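Local atomic coordinates of beta-N-acetylhexosaminidase (Arthrobacter aurescens, PDB entry 3RCN), a protein that probably hydrolyses terminal non-reducing N-acetyl-D-hexosamine residues from N-acetyl-beta-D-hexosaminides, as a member of glycosyl hydrolase family 20. Residues 67-72 with 88-93; 400-405 with 432-437; 415-420 with 522-527. All coordinates share one frame; numbering follows the deposited sequence.

Contact 1. Residues 67-72 with 88-93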
loop_
_atom_site.group_PDB
_atom_site.type_symbol
_atom_site.label_atom_id
_atom_site.label_comp_id
_atom_site.label_asym_id
_atom_site.label_seq_id
_atom_site.Cartn_x
_atom_site.Cartn_y
_atom_site.Cartn_z
ATOM N N ILE A 67 -3.059 -29.661 8.104
ATOM C CA ILE A 67 -3.903 -29.058 7.082
ATOM C C ILE A 67 -3.664 -29.797 5.762
ATOM O O ILE A 67 -2.583 -29.695 5.182
ATOM C CB ILE A 67 -3.540 -27.579 6.886
ATOM C CG1 ILE A 67 -3.701 -26.816 8.191
ATOM C CG2 ILE A 67 -4.384 -26.941 5.797
ATOM C CD1 ILE A 67 -3.145 -25.421 8.134
ATOM N N ARG A 68 -4.664 -30.549 5.307
ATOM C CA ARG A 68 -4.581 -31.319 4.056
ATOM C C ARG A 68 -5.431 -30.696 2.960
ATOM O O ARG A 68 -6.611 -30.421 3.173
ATOM C CB ARG A 68 -5.064 -32.745 4.278
ATOM C CG ARG A 68 -4.474 -33.381 5.501
ATOM C CD ARG A 68 -5.141 -34.689 5.869
ATOM N NE ARG A 68 -4.563 -35.163 7.116
ATOM C CZ ARG A 68 -5.161 -35.983 7.969
ATOM N NH1 ARG A 68 -6.377 -36.447 7.716
ATOM N NH2 ARG A 68 -4.533 -36.333 9.083
ATOM N N LEU A 69 -4.825 -30.472 1.796
ATOM C CA LEU A 69 -5.568 -30.044 0.611
ATOM C C LEU A 69 -5.638 -31.210 -0.371
ATOM O O LEU A 69 -4.638 -31.577 -0.996
ATOM C CB LEU A 69 -4.894 -28.835 -0.036
ATOM C CG LEU A 69 -4.454 -27.745 0.943
ATOM C CD1 LEU A 69 -3.714 -26.644 0.201
ATOM C CD2 LEU A 69 -5.640 -27.188 1.727
ATOM N N LEU A 70 -6.831 -31.779 -0.514
ATOM C CA LEU A 70 -7.013 -33.008 -1.292
ATOM C C LEU A 70 -7.847 -32.815 -2.556
ATOM O O LEU A 70 -8.893 -32.164 -2.532
ATOM C CB LEU A 70 -7.649 -34.087 -0.418
ATOM C CG LEU A 70 -6.844 -34.376 0.842
ATOM C CD1 LEU A 70 -7.649 -35.239 1.777
ATOM C CD2 LEU A 70 -5.517 -35.037 0.481
ATOM N N LEU A 71 -7.375 -33.394 -3.655
ATOM C CA LEU A 71 -8.100 -33.348 -4.925
ATOM C C LEU A 71 -9.274 -34.316 -4.933
ATOM O O LEU A 71 -9.105 -35.509 -4.663
ATOM C CB LEU A 71 -7.179 -33.685 -6.091
ATOM C CG LEU A 71 -7.834 -33.401 -7.437
ATOM C CD1 LEU A 71 -7.409 -32.030 -7.931
ATOM C CD2 LEU A 71 -7.481 -34.480 -8.447
ATOM N N ASP A 72 -10.458 -33.784 -5.230
ATOM C CA ASP A 72 -11.680 -34.575 -5.415
ATOM C C ASP A 72 -12.312 -34.284 -6.780
ATOM O O ASP A 72 -13.062 -33.318 -6.922
ATOM C CB ASP A 72 -12.708 -34.330 -4.306
ATOM C CG ASP A 72 -14.000 -35.121 -4.524
ATOM O OD1 ASP A 72 -14.138 -35.799 -5.577
ATOM O OD2 ASP A 72 -14.886 -35.057 -3.645
ATOM N N VAL A 88 -7.513 -30.582 9.703
ATOM C CA VAL A 88 -8.241 -29.707 8.789
ATOM C C VAL A 88 -8.132 -30.237 7.362
ATOM O O VAL A 88 -7.053 -30.225 6.775
ATOM C CB VAL A 88 -7.669 -28.284 8.844
ATOM C CG1 VAL A 88 -8.228 -27.422 7.719
ATOM C CG2 VAL A 88 -7.954 -27.671 10.207
ATOM N N VAL A 89 -9.244 -30.701 6.801
ATOM C CA VAL A 89 -9.213 -31.315 5.479
ATOM C C VAL A 89 -10.021 -30.535 4.443
ATOM O O VAL A 89 -11.239 -30.417 4.551
ATOM C CB VAL A 89 -9.729 -32.764 5.528
ATOM C CG1 VAL A 89 -9.784 -33.352 4.129
ATOM C CG2 VAL A 89 -8.843 -33.603 6.416
ATOM N N ILE A 90 -9.333 -30.004 3.438
ATOM C CA ILE A 90 -9.988 -29.249 2.373
ATOM C C ILE A 90 -9.929 -30.038 1.082
ATOM O O ILE A 90 -8.845 -30.244 0.538
ATOM C CB ILE A 90 -9.309 -27.885 2.143
ATOM C CG1 ILE A 90 -9.453 -26.997 3.375
ATOM C CG2 ILE A 90 -9.916 -27.172 0.948
ATOM C CD1 ILE A 90 -8.609 -25.739 3.305
ATOM N N SER A 91 -11.091 -30.493 0.615
ATOM C CA SER A 91 -11.233 -31.177 -0.683
ATOM C C SER A 91 -11.655 -30.193 -1.776
ATOM O O SER A 91 -12.560 -29.381 -1.571
ATOM C CB SER A 91 -12.304 -32.277 -0.602
ATOM O OG SER A 91 -12.084 -33.166 0.477
ATOM N N ALA A 92 -11.031 -30.269 -2.945
ATOM C CA ALA A 92 -11.457 -29.421 -4.056
ATOM C C ALA A 92 -11.295 -30.102 -5.424
ATOM O O ALA A 92 -10.546 -31.078 -5.553
ATOM C CB ALA A 92 -10.716 -28.074 -4.012
ATOM N N GLY A 93 -11.995 -29.591 -6.437
ATOM C CA GLY A 93 -11.870 -30.114 -7.795
ATOM C C GLY A 93 -10.672 -29.536 -8.541
ATOM O O GLY A 93 -10.247 -30.045 -9.583
#

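Contact 2. Residues 400-405 with 432-437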
loop_
_atom_site.group_PDB
_atom_site.type_symbol
_atom_site.label_atom_id
_atom_site.label_comp_id
_atom_site.label_asym_id
_atom_site.label_seq_id
_atom_site.Cartn_x
_atom_site.Cartn_y
_atom_site.Cartn_z
HETATM N N MSE A 400 -23.480 -8.931 -16.325
HETATM C CA MSE A 400 -24.275 -7.774 -15.919
HETATM C C MSE A 400 -23.513 -6.823 -14.990
HETATM O O MSE A 400 -22.902 -7.235 -13.999
HETATM C CB MSE A 400 -25.573 -8.208 -15.243
HETATM C CG MSE A 400 -26.440 -9.098 -16.094
HETATM SE SE MSE A 400 -27.170 -8.155 -17.637
HETATM C CE MSE A 400 -28.018 -6.682 -16.653
ATOM N N CYS A 401 -23.534 -5.548 -15.352
ATOM C CA CYS A 401 -23.092 -4.487 -14.479
ATOM C C CYS A 401 -23.983 -3.275 -14.678
ATOM O O CYS A 401 -23.560 -2.275 -15.254
ATOM C CB CYS A 401 -21.627 -4.137 -14.741
ATOM S SG CYS A 401 -21.157 -4.054 -16.473
ATOM N N PRO A 402 -25.232 -3.364 -14.215
ATOM C CA PRO A 402 -26.188 -2.266 -14.411
ATOM C C PRO A 402 -25.691 -0.983 -13.755
ATOM O O PRO A 402 -25.260 -1.020 -12.609
ATOM C CB PRO A 402 -27.452 -2.762 -13.704
ATOM C CG PRO A 402 -27.281 -4.239 -13.573
ATOM C CD PRO A 402 -25.812 -4.494 -13.473
ATOM N N GLU A 403 -25.754 0.130 -14.478
ATOM C CA GLU A 403 -25.330 1.424 -13.965
ATOM C C GLU A 403 -26.139 1.874 -12.750
ATOM O O GLU A 403 -25.655 2.642 -11.937
ATOM C CB GLU A 403 -25.425 2.491 -15.060
ATOM C CG GLU A 403 -25.029 3.901 -14.599
ATOM C CD GLU A 403 -25.422 4.995 -15.596
ATOM O OE1 GLU A 403 -26.179 4.712 -16.556
ATOM O OE2 GLU A 403 -24.977 6.147 -15.409
ATOM N N HIS A 404 -27.383 1.432 -12.641
ATOM C CA HIS A 404 -28.220 1.889 -11.537
ATOM C C HIS A 404 -28.205 0.937 -10.343
ATOM O O HIS A 404 -28.954 1.119 -9.380
ATOM C CB HIS A 404 -29.642 2.209 -11.997
ATOM C CG HIS A 404 -30.328 1.071 -12.678
ATOM N ND1 HIS A 404 -29.954 0.614 -13.924
ATOM C CD2 HIS A 404 -31.378 0.306 -12.295
ATOM C CE1 HIS A 404 -30.739 -0.389 -14.277
ATOM N NE2 HIS A 404 -31.612 -0.596 -13.305
ATOM N N LYS A 405 -27.367 -0.092 -10.429
ATOM C CA LYS A 405 -27.241 -1.094 -9.370
ATOM C C LYS A 405 -25.808 -1.226 -8.861
ATOM O O LYS A 405 -25.532 -1.057 -7.688
ATOM C CB LYS A 405 -27.726 -2.459 -9.869
ATOM C CG LYS A 405 -29.196 -2.519 -10.253
ATOM C CD LYS A 405 -30.083 -2.091 -9.095
ATOM C CE LYS A 405 -31.539 -2.376 -9.398
ATOM N NZ LYS A 405 -31.933 -1.824 -10.719
ATOM N N TYR A 432 -27.450 -5.515 -2.018
ATOM C CA TYR A 432 -27.473 -6.889 -1.526
ATOM C C TYR A 432 -28.673 -7.628 -2.064
ATOM O O TYR A 432 -28.682 -8.857 -2.133
ATOM C CB TYR A 432 -27.515 -6.934 -0.006
ATOM C CG TYR A 432 -27.484 -8.344 0.567
ATOM C CD1 TYR A 432 -26.329 -9.123 0.489
ATOM C CD2 TYR A 432 -28.598 -8.889 1.211
ATOM C CE1 TYR A 432 -26.286 -10.408 1.020
ATOM C CE2 TYR A 432 -28.566 -10.176 1.741
ATOM C CZ TYR A 432 -27.404 -10.925 1.645
ATOM O OH TYR A 432 -27.356 -12.196 2.163
ATOM N N GLU A 433 -29.692 -6.868 -2.425
ATOM C CA GLU A 433 -30.925 -7.432 -2.945
ATOM C C GLU A 433 -30.981 -7.476 -4.483
ATOM O O GLU A 433 -31.973 -7.888 -5.053
ATOM C CB GLU A 433 -32.113 -6.707 -2.325
ATOM C CG GLU A 433 -32.164 -6.912 -0.799
ATOM C CD GLU A 433 -33.394 -6.298 -0.151
ATOM O OE1 GLU A 433 -34.128 -5.542 -0.841
ATOM O OE2 GLU A 433 -33.624 -6.576 1.051
ATOM N N PHE A 434 -29.895 -7.074 -5.140
ATOM C CA PHE A 434 -29.776 -7.089 -6.599
ATOM C C PHE A 434 -29.845 -8.463 -7.281
ATOM O O PHE A 434 -29.376 -9.460 -6.737
ATOM C CB PHE A 434 -28.468 -6.414 -7.016
ATOM C CG PHE A 434 -28.011 -6.780 -8.408
ATOM C CD1 PHE A 434 -28.432 -6.046 -9.513
ATOM C CD2 PHE A 434 -27.153 -7.863 -8.612
ATOM C CE1 PHE A 434 -28.007 -6.389 -10.797
ATOM C CE2 PHE A 434 -26.727 -8.220 -9.899
ATOM C CZ PHE A 434 -27.148 -7.483 -10.983
ATOM N N GLU A 435 -30.391 -8.489 -8.499
ATOM C CA GLU A 435 -30.397 -9.701 -9.336
ATOM C C GLU A 435 -30.088 -9.416 -10.815
ATOM O O GLU A 435 -30.408 -8.347 -11.329
ATOM C CB GLU A 435 -31.736 -10.428 -9.223
ATOM C CG GLU A 435 -31.995 -11.081 -7.873
ATOM C CD GLU A 435 -31.586 -12.547 -7.831
ATOM O OE1 GLU A 435 -32.040 -13.320 -8.707
ATOM O OE2 GLU A 435 -30.813 -12.919 -6.914
ATOM N N PRO A 436 -29.404 -10.361 -11.477
ATOM C CA PRO A 436 -29.083 -10.540 -12.910
ATOM C C PRO A 436 -30.115 -11.266 -13.791
ATOM O O PRO A 436 -30.010 -12.491 -13.890
ATOM C CB PRO A 436 -27.780 -11.352 -12.891
ATOM C CG PRO A 436 -27.413 -11.510 -11.444
ATOM C CD PRO A 436 -28.667 -11.328 -10.653
ATOM N N LEU A 437 -31.109 -10.575 -14.347
ATOM C CA LEU A 437 -32.075 -11.203 -15.290
ATOM C C LEU A 437 -32.920 -12.357 -14.733
ATOM O O LEU A 437 -32.901 -13.448 -15.304
ATOM C CB LEU A 437 -31.346 -11.742 -16.529
ATOM C CG LEU A 437 -30.728 -10.840 -17.591
ATOM C CD1 LEU A 437 -30.330 -9.495 -17.026
ATOM C CD2 LEU A 437 -29.516 -11.552 -18.143
#

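Contact 3. Residues 415-420 with 522-527. With SO4 (sulfate ion), chain G.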
loop_
_atom_site.group_PDB
_atom_site.type_symbol
_atom_site.label_atom_id
_atom_site.label_comp_id
_atom_site.label_asym_id
_atom_site.label_seq_id
_atom_site.Cartn_x
_atom_site.Cartn_y
_atom_site.Cartn_z
ATOM N N GLY A 415 -28.498 12.691 0.568
ATOM C CA GLY A 415 -28.122 13.842 1.367
ATOM C C GLY A 415 -26.754 14.454 1.132
ATOM O O GLY A 415 -26.006 14.065 0.228
ATOM N N ASP A 416 -26.441 15.445 1.960
ATOM C CA ASP A 416 -25.256 16.268 1.764
ATOM C C ASP A 416 -24.023 15.848 2.577
ATOM O O ASP A 416 -22.966 16.468 2.458
ATOM C CB ASP A 416 -25.600 17.746 2.004
ATOM C CG ASP A 416 -26.760 18.230 1.133
ATOM O OD1 ASP A 416 -26.642 19.317 0.526
ATOM O OD2 ASP A 416 -27.792 17.527 1.061
ATOM N N ASP A 417 -24.139 14.806 3.397
ATOM C CA ASP A 417 -22.980 14.370 4.174
ATOM C C ASP A 417 -22.056 13.347 3.505
ATOM O O ASP A 417 -20.944 13.115 3.972
ATOM C CB ASP A 417 -23.397 13.912 5.563
ATOM C CG ASP A 417 -23.678 15.083 6.484
ATOM O OD1 ASP A 417 -22.713 15.604 7.096
ATOM O OD2 ASP A 417 -24.856 15.500 6.573
ATOM N N GLU A 418 -22.496 12.763 2.397
ATOM C CA GLU A 418 -21.646 11.872 1.619
ATOM C C GLU A 418 -20.671 12.705 0.771
ATOM O O GLU A 418 -21.050 13.735 0.215
ATOM C CB GLU A 418 -22.498 10.958 0.723
ATOM C CG GLU A 418 -23.538 10.106 1.457
ATOM C CD GLU A 418 -22.921 9.221 2.542
ATOM O OE1 GLU A 418 -21.928 8.515 2.246
ATOM O OE2 GLU A 418 -23.424 9.237 3.693
ATOM N N PRO A 419 -19.404 12.273 0.690
ATOM C CA PRO A 419 -18.365 12.973 -0.087
ATOM C C PRO A 419 -18.562 12.955 -1.622
ATOM O O PRO A 419 -18.768 11.890 -2.180
ATOM C CB PRO A 419 -17.078 12.218 0.292
ATOM C CG PRO A 419 -17.540 10.877 0.767
ATOM C CD PRO A 419 -18.871 11.109 1.419
ATOM N N VAL A 420 -18.452 14.114 -2.273
ATOM C CA VAL A 420 -18.645 14.261 -3.722
ATOM C C VAL A 420 -19.766 13.373 -4.265
ATOM O O VAL A 420 -19.503 12.448 -5.043
ATOM C CB VAL A 420 -17.350 13.947 -4.496
ATOM C CG1 VAL A 420 -17.415 14.519 -5.912
ATOM C CG2 VAL A 420 -16.139 14.490 -3.750
ATOM N N TRP A 522 -13.122 12.588 8.736
ATOM C CA TRP A 522 -11.979 12.748 7.832
ATOM C C TRP A 522 -12.253 12.179 6.441
ATOM O O TRP A 522 -11.474 12.373 5.515
ATOM C CB TRP A 522 -10.693 12.136 8.414
ATOM C CG TRP A 522 -10.798 10.685 8.738
ATOM C CD1 TRP A 522 -10.525 9.629 7.906
ATOM C CD2 TRP A 522 -11.203 10.118 9.986
ATOM N NE1 TRP A 522 -10.742 8.437 8.568
ATOM C CE2 TRP A 522 -11.159 8.715 9.846
ATOM C CE3 TRP A 522 -11.611 10.659 11.206
ATOM C CZ2 TRP A 522 -11.507 7.852 10.881
ATOM C CZ3 TRP A 522 -11.950 9.797 12.241
ATOM C CH2 TRP A 522 -11.897 8.413 12.070
ATOM N N GLN A 523 -13.353 11.454 6.315
ATOM C CA GLN A 523 -13.798 10.922 5.032
ATOM C C GLN A 523 -14.692 11.886 4.262
ATOM O O GLN A 523 -14.970 11.678 3.085
ATOM C CB GLN A 523 -14.558 9.618 5.249
ATOM C CG GLN A 523 -13.678 8.457 5.674
ATOM C CD GLN A 523 -14.508 7.292 6.151
ATOM O OE1 GLN A 523 -15.681 7.456 6.507
ATOM N NE2 GLN A 523 -13.917 6.106 6.149
ATOM N N GLN A 524 -15.163 12.930 4.925
ATOM C CA GLN A 524 -16.001 13.912 4.262
ATOM C C GLN A 524 -15.205 14.889 3.379
ATOM O O GLN A 524 -14.006 15.076 3.557
ATOM C CB GLN A 524 -16.853 14.638 5.296
ATOM C CG GLN A 524 -17.912 13.742 5.886
ATOM C CD GLN A 524 -18.633 14.391 7.035
ATOM O OE1 GLN A 524 -18.832 15.607 7.047
ATOM N NE2 GLN A 524 -19.020 13.586 8.026
ATOM N N ARG A 525 -15.872 15.479 2.400
ATOM C CA ARG A 525 -15.232 16.464 1.538
ATOM C C ARG A 525 -16.222 17.585 1.226
ATOM O O ARG A 525 -16.777 17.643 0.134
ATOM C CB ARG A 525 -14.746 15.817 0.233
ATOM C CG ARG A 525 -13.798 14.625 0.418
ATOM C CD ARG A 525 -12.316 15.018 0.394
ATOM N NE ARG A 525 -11.432 13.854 0.516
ATOM C CZ ARG A 525 -11.149 13.232 1.663
ATOM N NH1 ARG A 525 -11.686 13.652 2.803
ATOM N NH2 ARG A 525 -10.340 12.180 1.675
ATOM N N PRO A 526 -16.464 18.466 2.194
ATOM C CA PRO A 526 -17.400 19.584 2.014
ATOM C C PRO A 526 -16.907 20.626 1.011
ATOM O O PRO A 526 -15.702 20.812 0.841
ATOM C CB PRO A 526 -17.476 20.208 3.414
ATOM C CG PRO A 526 -16.168 19.802 4.102
ATOM C CD PRO A 526 -15.848 18.440 3.538
ATOM N N GLY A 527 -17.847 21.306 0.355
ATOM C CA GLY A 527 -17.524 22.332 -0.624
ATOM C C GLY A 527 -17.232 21.779 -2.012
ATOM O O GLY A 527 -16.967 22.533 -2.952
HETATM S S SO4 G . -31.257 13.841 -2.185
HETATM O O1 SO4 G . -30.480 14.967 -1.668
HETATM O O2 SO4 G . -30.718 12.570 -1.707
HETATM O O3 SO4 G . -32.637 13.972 -1.730
HETATM O O4 SO4 G . -31.215 13.845 -3.646
HETATM O O HOH W 1 -18.954 16.694 -1.332
#

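Contact 1. Residues 67-72 with 88-93
Arg68 and Val89 face each other on two parallel strands, 67-71 and 88-92. The strand directions differ by 20°. Arg68 pairs its backbone in both directions: its N donates to Val88 O at 2.8 Å, and its O accepts Ile90 N. Leu70 does the same two residues on, giving its N to Ile90 O and taking Ala92 N. Asp72 N adds a last bond to Ala92 O at 2.7 Å.

Arg68 CB lies 4.1 Å from Val88 O. CG stands anti to the carbonyl carbon (chi1 -47°), and the chain then runs extended to NE. On the way CD passes Val89 CG2 at 3.9 Å. NE makes a weak bond to Ala65 O, and NH1 lies 4.0 Å from the same CG2 methyl. One methyl of Val89 therefore touches both the aliphatic part and the charged end of the arginine. The other methyl, CG1, meets Leu70 CD1 at 3.7 Å. Val89 thus bridges two residues of the neighbouring strand.

Ile67, Leu69 and Leu71 point to the other face, with Val88, Ile90 and Ala92. There Leu69 and Ile90 run alongside each other in the same direction, with Leu69 CD2 3.7 Å from Ile90 CD1. Helix 39-53 packs on Ile67 and Leu69, and helix 95-109 on Val88 and Ala92. Beyond the strand end, Asp72 turns its carboxylate to Ser74 and Arg81.

The two strands are neighbours inside a six-stranded mixed sheet, with two helices packed on its apolar face. This is the alpha/beta sandwich layout of the non-catalytic N-terminal domain found in family 20 enzymes.

Contact 2. Residues 400-405 with 432-437
The Phe434 ring meets Pro402 and Lys405, both at an oblique angle. Pro402 and Phe434 meet tip to tip, with Pro402 CG 3.6 Å from Phe434 CE1. Lys405 crosses the ring further back, its CB 3.7 Å from Phe434 CD1 and its CG equally near. The second flat group is the His404 ring. Lys405 CG lies over one of its faces, offset toward the rim, and the ring also stacks with Tyr535. Lys405 CG thus touches both rings. The turn that holds Pro402 and Lys405 together is closed by Lys405 N bonding to Pro402 O.

At the other end of the contact, selenomethionine Met400 meets Pro436 and Leu437. Its chain is bent at chi2 (-68°) and again at chi3, which brings CE back toward Leu437. SE lies 3.5 Å from Leu437 CD1, and CG lies 4.1 Å from Pro436 CB. Leu437 also rests on helix 385-393.

An alanine at Phe434 would probably open a gap beside Pro402 and leave Lys405 CB without the ring it packs on.

The contact is apolar loop packing at the C-terminal end of strand 397-400. It joins that end to the loop leading into strand 449-456, the next strand of the catalytic (beta/alpha)8 barrel.

Contact 3. Residues 415-420 with 522-527
Pro419 packs against the backbone of Gln523 and the side chain of Arg525. Its CB lies 3.5 Å from Gln523 O, and CG is close to the same oxygen. CB also meets Arg525 CG at 4.1 Å. Beside this, Gln524 CG rests 3.6 Å from Asp417 O. The side chains of Asp417 and Gln524 run together, with carboxylate and amide planes 83° apart. Asp417 OD1 and Gln524 OE1 approach to 3.9 Å, but Asp417 is poorly ordered and little rests on this pair.

A water links the backbones. It accepts from Val420 N at 2.8 Å and donates to Arg525 O at the same distance of 2.8 Å.

A second shell helps to position Arg525 and Gln523. The Arg525 chain is bent at chi2 (-93°), where CD turns off. Its guanidinium bonds within its own segment. NH1 bonds Trp522 O at 3.0 Å, with that oxygen in the guanidinium plane, and bonds Gln524 O at 2.8 Å. Both carbonyls are approached from above their planes. The Gln523 amide is tied to nearby backbone, its OE1 to Ala520 and its NE2 to Tyr513. Behind the proline stand Arg466 and Phe469 of helix 464-471.

The two loops thus meet by van der Waals contact and one bridging water. Arg525 and Gln523 spend their polar ends within or near their own loop. Arg525 NH2 also holds a sulfate ion, probably from the crystallisation liquor, which may offset some of the positive charge gathered where Arg215 of the second subunit comes close and Pro216 of that subunit packs on Arg525.

In the fold
From the N terminus, contact 1 comes first. It closes a short loop of 15 residues that holds strand 80-84, and it belongs wholly to the N-terminal sheet domain. It is finished before the catalytic barrel begins. Contact 2 closes a loop of 26 residues within the barrel, from the end of strand 397-400 to the approach to strand 449-456. Contact 3 starts inside that loop, at 415-420, and closes at 522-527, beyond helix 491-508. Contacts 2 and 3 therefore cross, with centres about 26 Å apart. Contact 3 ties the barrel loop to the C-terminal region after helix 491-508. Contacts 1 and 3 lie on opposite sides of the chain's centre.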